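Long-range contact in glutathione S-transferase (Vibrio parahaemolyticus, PDB 7MIQ), which probably catalyses the conjugation of glutathione to electrophilic substrates, as a glutathione S-transferase of the Gtt2 class: residues L142-I155 / Y186-R199. Sequence-based numbering, arbitrary orientation.
Sequences LPTLDTRLSESEYI and YPNIARWFEQVSAR. Unlike the reference sequence in segment 142-155: T147 (reference Gln).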
loop_
_atom_site.group_PDB
_atom_site.type_symbol
_atom_site.label_atom_id
_atom_site.label_comp_id
_atom_site.label_asym_id
_atom_site.label_seq_id
_atom_site.Cartn_x
_atom_site.Cartn_y
_atom_site.Cartn_z
ATOM N N LEU A 142 0.290 8.179 -16.238
ATOM C CA LEU A 142 1.587 8.619 -16.751
ATOM C C LEU A 142 1.740 10.135 -16.852
ATOM O O LEU A 142 2.825 10.634 -16.504
ATOM C CB LEU A 142 1.859 7.966 -18.111
ATOM C CG LEU A 142 2.106 6.460 -18.128
ATOM C CD1 LEU A 142 2.173 5.965 -19.565
ATOM C CD2 LEU A 142 3.382 6.111 -17.374
ATOM N N PRO A 143 0.753 10.913 -17.322
ATOM C CA PRO A 143 0.928 12.376 -17.290
ATOM C C PRO A 143 1.152 12.918 -15.891
ATOM O O PRO A 143 1.961 13.837 -15.707
ATOM C CB PRO A 143 -0.383 12.901 -17.896
ATOM C CG PRO A 143 -0.888 11.790 -18.729
ATOM C CD PRO A 143 -0.484 10.530 -18.028
ATOM N N THR A 144 0.451 12.370 -14.893
ATOM C CA THR A 144 0.651 12.809 -13.516
ATOM C C THR A 144 2.083 12.559 -13.061
ATOM O O THR A 144 2.690 13.405 -12.392
ATOM C CB THR A 144 -0.336 12.096 -12.590
ATOM O OG1 THR A 144 -1.674 12.355 -13.027
ATOM C CG2 THR A 144 -0.171 12.574 -11.157
ATOM N N LEU A 145 2.640 11.399 -13.414
ATOM C CA LEU A 145 4.022 11.104 -13.051
ATOM C C LEU A 145 4.997 12.003 -13.803
ATOM O O LEU A 145 5.986 12.473 -13.230
ATOM C CB LEU A 145 4.333 9.634 -13.325
ATOM C CG LEU A 145 5.721 9.151 -12.908
ATOM C CD1 LEU A 145 5.954 9.406 -11.426
ATOM C CD2 LEU A 145 5.882 7.665 -13.239
ATOM N N ASP A 146 4.743 12.242 -15.090
ATOM C CA ASP A 146 5.632 13.102 -15.864
ATOM C C ASP A 146 5.634 14.528 -15.322
ATOM O O ASP A 146 6.689 15.166 -15.235
ATOM C CB ASP A 146 5.224 13.090 -17.335
ATOM C CG ASP A 146 6.200 13.846 -18.212
ATOM O OD1 ASP A 146 7.254 13.273 -18.565
ATOM O OD2 ASP A 146 5.921 15.017 -18.535
ATOM N N THR A 147 4.460 15.048 -14.954
ATOM C CA THR A 147 4.404 16.399 -14.403
ATOM C C THR A 147 5.150 16.476 -13.078
ATOM O O THR A 147 5.868 17.450 -12.817
ATOM C CB THR A 147 2.951 16.846 -14.239
ATOM O OG1 THR A 147 2.329 16.921 -15.528
ATOM C CG2 THR A 147 2.881 18.215 -13.576
ATOM N N ARG A 148 5.015 15.446 -12.239
ATOM C CA ARG A 148 5.777 15.392 -10.997
ATOM C C ARG A 148 7.276 15.437 -11.272
ATOM O O ARG A 148 8.014 16.193 -10.629
ATOM C CB ARG A 148 5.405 14.132 -10.210
ATOM C CG ARG A 148 6.255 13.897 -8.972
ATOM C CD ARG A 148 6.196 15.079 -8.015
ATOM N NE ARG A 148 6.881 14.786 -6.761
ATOM C CZ ARG A 148 7.076 15.666 -5.789
ATOM N NH1 ARG A 148 6.665 16.919 -5.895
ATOM N NH2 ARG A 148 7.703 15.280 -4.681
ATOM N N LEU A 149 7.747 14.647 -12.235
ATOM C CA LEU A 149 9.177 14.603 -12.513
ATOM C C LEU A 149 9.677 15.821 -13.284
ATOM O O LEU A 149 10.890 15.949 -13.488
ATOM C CB LEU A 149 9.527 13.312 -13.258
ATOM C CG LEU A 149 9.357 12.072 -12.368
ATOM C CD1 LEU A 149 9.448 10.781 -13.169
ATOM C CD2 LEU A 149 10.388 12.083 -11.243
ATOM N N SER A 150 8.788 16.722 -13.705
ATOM C CA SER A 150 9.240 18.012 -14.209
ATOM C C SER A 150 9.515 19.003 -13.086
ATOM O O SER A 150 10.182 20.016 -13.317
ATOM C CB SER A 150 8.211 18.606 -15.176
ATOM O OG SER A 150 7.070 19.080 -14.485
ATOM N N GLU A 151 9.020 18.732 -11.876
ATOM C CA GLU A 151 9.222 19.615 -10.738
ATOM C C GLU A 151 10.077 19.007 -9.634
ATOM O O GLU A 151 10.511 19.742 -8.740
ATOM C CB GLU A 151 7.871 20.041 -10.140
ATOM C CG GLU A 151 7.137 18.925 -9.419
ATOM C CD GLU A 151 5.847 19.384 -8.771
ATOM O OE1 GLU A 151 5.406 20.517 -9.062
ATOM O OE2 GLU A 151 5.276 18.612 -7.968
ATOM N N SER A 152 10.334 17.704 -9.667
ATOM C CA SER A 152 11.123 17.024 -8.651
ATOM C C SER A 152 12.118 16.105 -9.341
ATOM O O SER A 152 11.789 15.474 -10.348
ATOM C CB SER A 152 10.213 16.226 -7.697
ATOM O OG SER A 152 10.945 15.622 -6.643
ATOM N N GLU A 153 13.343 16.036 -8.811
ATOM C CA GLU A 153 14.345 15.177 -9.434
ATOM C C GLU A 153 13.979 13.705 -9.286
ATOM O O GLU A 153 14.227 12.901 -10.193
ATOM C CB GLU A 153 15.730 15.450 -8.852
ATOM C CG GLU A 153 16.829 14.728 -9.623
ATOM C CD GLU A 153 18.226 15.105 -9.183
ATOM O OE1 GLU A 153 18.362 15.943 -8.267
ATOM O OE2 GLU A 153 19.190 14.554 -9.758
ATOM N N TYR A 154 13.391 13.332 -8.156
ATOM C CA TYR A 154 12.914 11.979 -7.926
ATOM C C TYR A 154 11.426 12.033 -7.596
ATOM O O TYR A 154 10.837 13.108 -7.465
ATOM C CB TYR A 154 13.737 11.299 -6.825
ATOM C CG TYR A 154 15.196 11.155 -7.222
ATOM C CD1 TYR A 154 15.608 10.117 -8.046
ATOM C CD2 TYR A 154 16.152 12.076 -6.804
ATOM C CE1 TYR A 154 16.933 9.984 -8.427
ATOM C CE2 TYR A 154 17.482 11.953 -7.182
ATOM C CZ TYR A 154 17.864 10.903 -7.994
ATOM O OH TYR A 154 19.180 10.765 -8.376
ATOM N N ILE A 155 10.796 10.862 -7.487
ATOM C CA ILE A 155 9.335 10.832 -7.435
ATOM C C ILE A 155 8.823 11.419 -6.123
ATOM O O ILE A 155 7.993 12.336 -6.118
ATOM C CB ILE A 155 8.810 9.404 -7.655
ATOM C CG1 ILE A 155 9.179 8.914 -9.059
ATOM C CG2 ILE A 155 7.303 9.373 -7.473
ATOM C CD1 ILE A 155 8.733 7.488 -9.345
ATOM N N TYR A 186 6.750 11.115 -22.699
ATOM C CA TYR A 186 6.917 11.706 -21.373
ATOM C C TYR A 186 8.399 11.926 -21.099
ATOM O O TYR A 186 9.072 11.074 -20.499
ATOM C CB TYR A 186 6.240 10.833 -20.318
ATOM C CG TYR A 186 4.758 10.686 -20.588
ATOM C CD1 TYR A 186 3.892 11.760 -20.403
ATOM C CD2 TYR A 186 4.227 9.488 -21.056
ATOM C CE1 TYR A 186 2.539 11.641 -20.659
ATOM C CE2 TYR A 186 2.870 9.361 -21.315
ATOM C CZ TYR A 186 2.034 10.441 -21.113
ATOM O OH TYR A 186 0.685 10.324 -21.369
ATOM N N PRO A 187 8.939 13.076 -21.519
ATOM C CA PRO A 187 10.391 13.290 -21.418
ATOM C C PRO A 187 10.900 13.353 -19.994
ATOM O O PRO A 187 12.068 13.022 -19.753
ATOM C CB PRO A 187 10.604 14.632 -22.140
ATOM C CG PRO A 187 9.357 14.862 -22.935
ATOM C CD PRO A 187 8.252 14.196 -22.183
ATOM N N ASN A 188 10.068 13.781 -19.044
ATOM C CA ASN A 188 10.516 13.867 -17.659
ATOM C C ASN A 188 10.604 12.486 -17.022
ATOM O O ASN A 188 11.528 12.213 -16.250
ATOM C CB ASN A 188 9.583 14.787 -16.875
ATOM C CG ASN A 188 9.570 16.203 -17.435
ATOM O OD1 ASN A 188 8.565 16.667 -17.974
ATOM N ND2 ASN A 188 10.699 16.886 -17.322
ATOM N N ILE A 189 9.659 11.598 -17.337
ATOM C CA ILE A 189 9.830 10.196 -16.962
ATOM C C ILE A 189 11.092 9.636 -17.606
ATOM O O ILE A 189 11.869 8.919 -16.967
ATOM C CB ILE A 189 8.590 9.373 -17.352
ATOM C CG1 ILE A 189 7.334 9.937 -16.687
ATOM C CG2 ILE A 189 8.791 7.898 -16.988
ATOM C CD1 ILE A 189 6.055 9.188 -17.054
ATOM N N ALA A 190 11.322 9.971 -18.876
ATOM C CA ALA A 190 12.498 9.460 -19.571
ATOM C C ALA A 190 13.779 9.959 -18.912
ATOM O O ALA A 190 14.698 9.174 -18.649
ATOM C CB ALA A 190 12.445 9.858 -21.046
ATOM N N ARG A 191 13.850 11.265 -18.632
ATOM C CA ARG A 191 14.994 11.836 -17.919
ATOM C C ARG A 191 15.248 11.100 -16.610
ATOM O O ARG A 191 16.377 10.683 -16.321
ATOM C CB ARG A 191 14.743 13.325 -17.648
ATOM C CG ARG A 191 15.891 14.102 -16.986
ATOM C CD ARG A 191 15.942 13.967 -15.451
ATOM N NE ARG A 191 14.688 14.316 -14.791
ATOM C CZ ARG A 191 14.407 14.030 -13.526
ATOM N NH1 ARG A 191 15.266 13.380 -12.757
ATOM N NH2 ARG A 191 13.231 14.399 -13.020
ATOM N N TRP A 192 14.209 10.979 -15.785
ATOM C CA TRP A 192 14.341 10.304 -14.498
ATOM C C TRP A 192 14.733 8.844 -14.684
ATOM O O TRP A 192 15.612 8.335 -13.978
ATOM C CB TRP A 192 13.025 10.437 -13.725
ATOM C CG TRP A 192 12.805 9.424 -12.630
ATOM C CD1 TRP A 192 13.206 9.516 -11.328
ATOM C CD2 TRP A 192 12.104 8.179 -12.748
ATOM N NE1 TRP A 192 12.810 8.396 -10.631
ATOM C CE2 TRP A 192 12.130 7.562 -11.481
ATOM C CE3 TRP A 192 11.458 7.526 -13.805
ATOM C CZ2 TRP A 192 11.541 6.318 -11.243
ATOM C CZ3 TRP A 192 10.869 6.294 -13.567
ATOM C CH2 TRP A 192 10.914 5.704 -12.295
ATOM N N PHE A 193 14.109 8.159 -15.645
ATOM C CA PHE A 193 14.420 6.750 -15.856
ATOM C C PHE A 193 15.852 6.562 -16.346
ATOM O O PHE A 193 16.541 5.631 -15.914
ATOM C CB PHE A 193 13.431 6.131 -16.839
ATOM C CG PHE A 193 13.464 4.628 -16.857
ATOM C CD1 PHE A 193 14.370 3.949 -17.655
ATOM C CD2 PHE A 193 12.594 3.898 -16.070
ATOM C CE1 PHE A 193 14.402 2.565 -17.669
ATOM C CE2 PHE A 193 12.622 2.512 -16.080
ATOM C CZ PHE A 193 13.530 1.848 -16.878
ATOM N N GLU A 194 16.312 7.424 -17.255
ATOM C CA GLU A 194 17.711 7.369 -17.672
ATOM C C GLU A 194 18.635 7.520 -16.470
ATOM O O GLU A 194 19.655 6.829 -16.365
ATOM C CB GLU A 194 17.987 8.458 -18.711
ATOM C CG GLU A 194 19.448 8.581 -19.141
ATOM C CD GLU A 194 19.779 7.747 -20.369
ATOM O OE1 GLU A 194 18.862 7.106 -20.929
ATOM O OE2 GLU A 194 20.962 7.732 -20.777
ATOM N N GLN A 195 18.267 8.400 -15.539
ATOM C CA GLN A 195 19.071 8.652 -14.350
ATOM C C GLN A 195 19.065 7.446 -13.414
ATOM O O GLN A 195 20.122 6.960 -13.000
ATOM C CB GLN A 195 18.519 9.896 -13.650
ATOM C CG GLN A 195 19.380 10.519 -12.588
ATOM C CD GLN A 195 18.850 11.887 -12.187
ATOM O OE1 GLN A 195 18.135 12.538 -12.955
ATOM N NE2 GLN A 195 19.191 12.324 -10.983
ATOM N N VAL A 196 17.874 6.944 -13.083
ATOM C CA VAL A 196 17.762 5.848 -12.126
ATOM C C VAL A 196 18.341 4.560 -12.702
ATOM O O VAL A 196 19.059 3.825 -12.012
ATOM C CB VAL A 196 16.292 5.677 -11.699
ATOM C CG1 VAL A 196 16.114 4.417 -10.877
ATOM C CG2 VAL A 196 15.828 6.895 -10.910
ATOM N N SER A 197 18.054 4.266 -13.973
ATOM C CA SER A 197 18.538 3.026 -14.572
ATOM C C SER A 197 20.054 2.987 -14.713
ATOM O O SER A 197 20.602 1.920 -15.011
ATOM C CB SER A 197 17.893 2.804 -15.943
ATOM O OG SER A 197 18.421 3.704 -16.902
ATOM N N ALA A 198 20.740 4.113 -14.511
ATOM C CA ALA A 198 22.195 4.161 -14.538
ATOM C C ALA A 198 22.835 3.850 -13.188
ATOM O O ALA A 198 24.059 3.685 -13.127
ATOM C CB ALA A 198 22.669 5.538 -15.012
ATOM N N ARG A 199 22.051 3.771 -12.113
ATOM C CA ARG A 199 22.610 3.513 -10.793
ATOM C C ARG A 199 23.167 2.094 -10.715
ATOM O O ARG A 199 22.641 1.164 -11.328
ATOM C CB ARG A 199 21.547 3.715 -9.709
ATOM C CG ARG A 199 20.984 5.127 -9.631
ATOM C CD ARG A 199 19.844 5.223 -8.607
ATOM N NE ARG A 199 20.314 5.052 -7.237
ATOM C CZ ARG A 199 20.693 6.046 -6.445
ATOM N NH1 ARG A 199 20.659 7.305 -6.852
ATOM N NH2 ARG A 199 21.115 5.771 -5.213
HETATM O O HOH W 1 13.030 16.190 -16.028
HETATM O O HOH W 2 20.103 8.496 -9.562
#
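R191 reaches across to the backbone of L149, S152 and E153. Its chain bends at chi2 (-83°) and chi3, bringing the guanidinium edge-on to their carbonyls. R191 NH1 donates almost straight to E153 O (2.8 Å). R191 NH2 donates to L149 O (2.8 Å). Both oxygens are met on a lone pair; S152 O is a weaker third acceptor for NH2. Q195 OE1 takes a bond from R191 NH1. These bonds, all near its plane, fix the guanidinium's position and rotation.

L149 is a knob among N188, I189, R191 and W192. L149 CD1 lies above the W192 ring plane, offset toward its rim, and 3.6 Å from W192 CB; L149 CD2 makes an off-centre CH-pi contact with the five-membered ring. I155 CG1 lies on the same side, toward the rim, and I155 CD1 is 3.6 Å from W192 CZ2. W192 NE1 bonds to D164 of helix 162-177, which also binds I155 N. V196 CG2 meets the edge of the Y154 ring.

With chi1 at -174°, the D146 carboxylate swings away from its own N, and OD1 reaches the first turn of helix 187-196, where I189 N donates to it (3.2 Å) and N188 N weakly. The helix start would probably favour the ionised carboxylate. I189 is the return knob, among L142, L145, D146 and L149. L142 CB sits over one face of the Y186 ring (3.6 Å to Y186 CE2).

The axes of 142-151 and 187-196 cross at 65°. This is mutual knobs-into-holes packing in the all-helical C-terminal domain of the glutathione S-transferase fold.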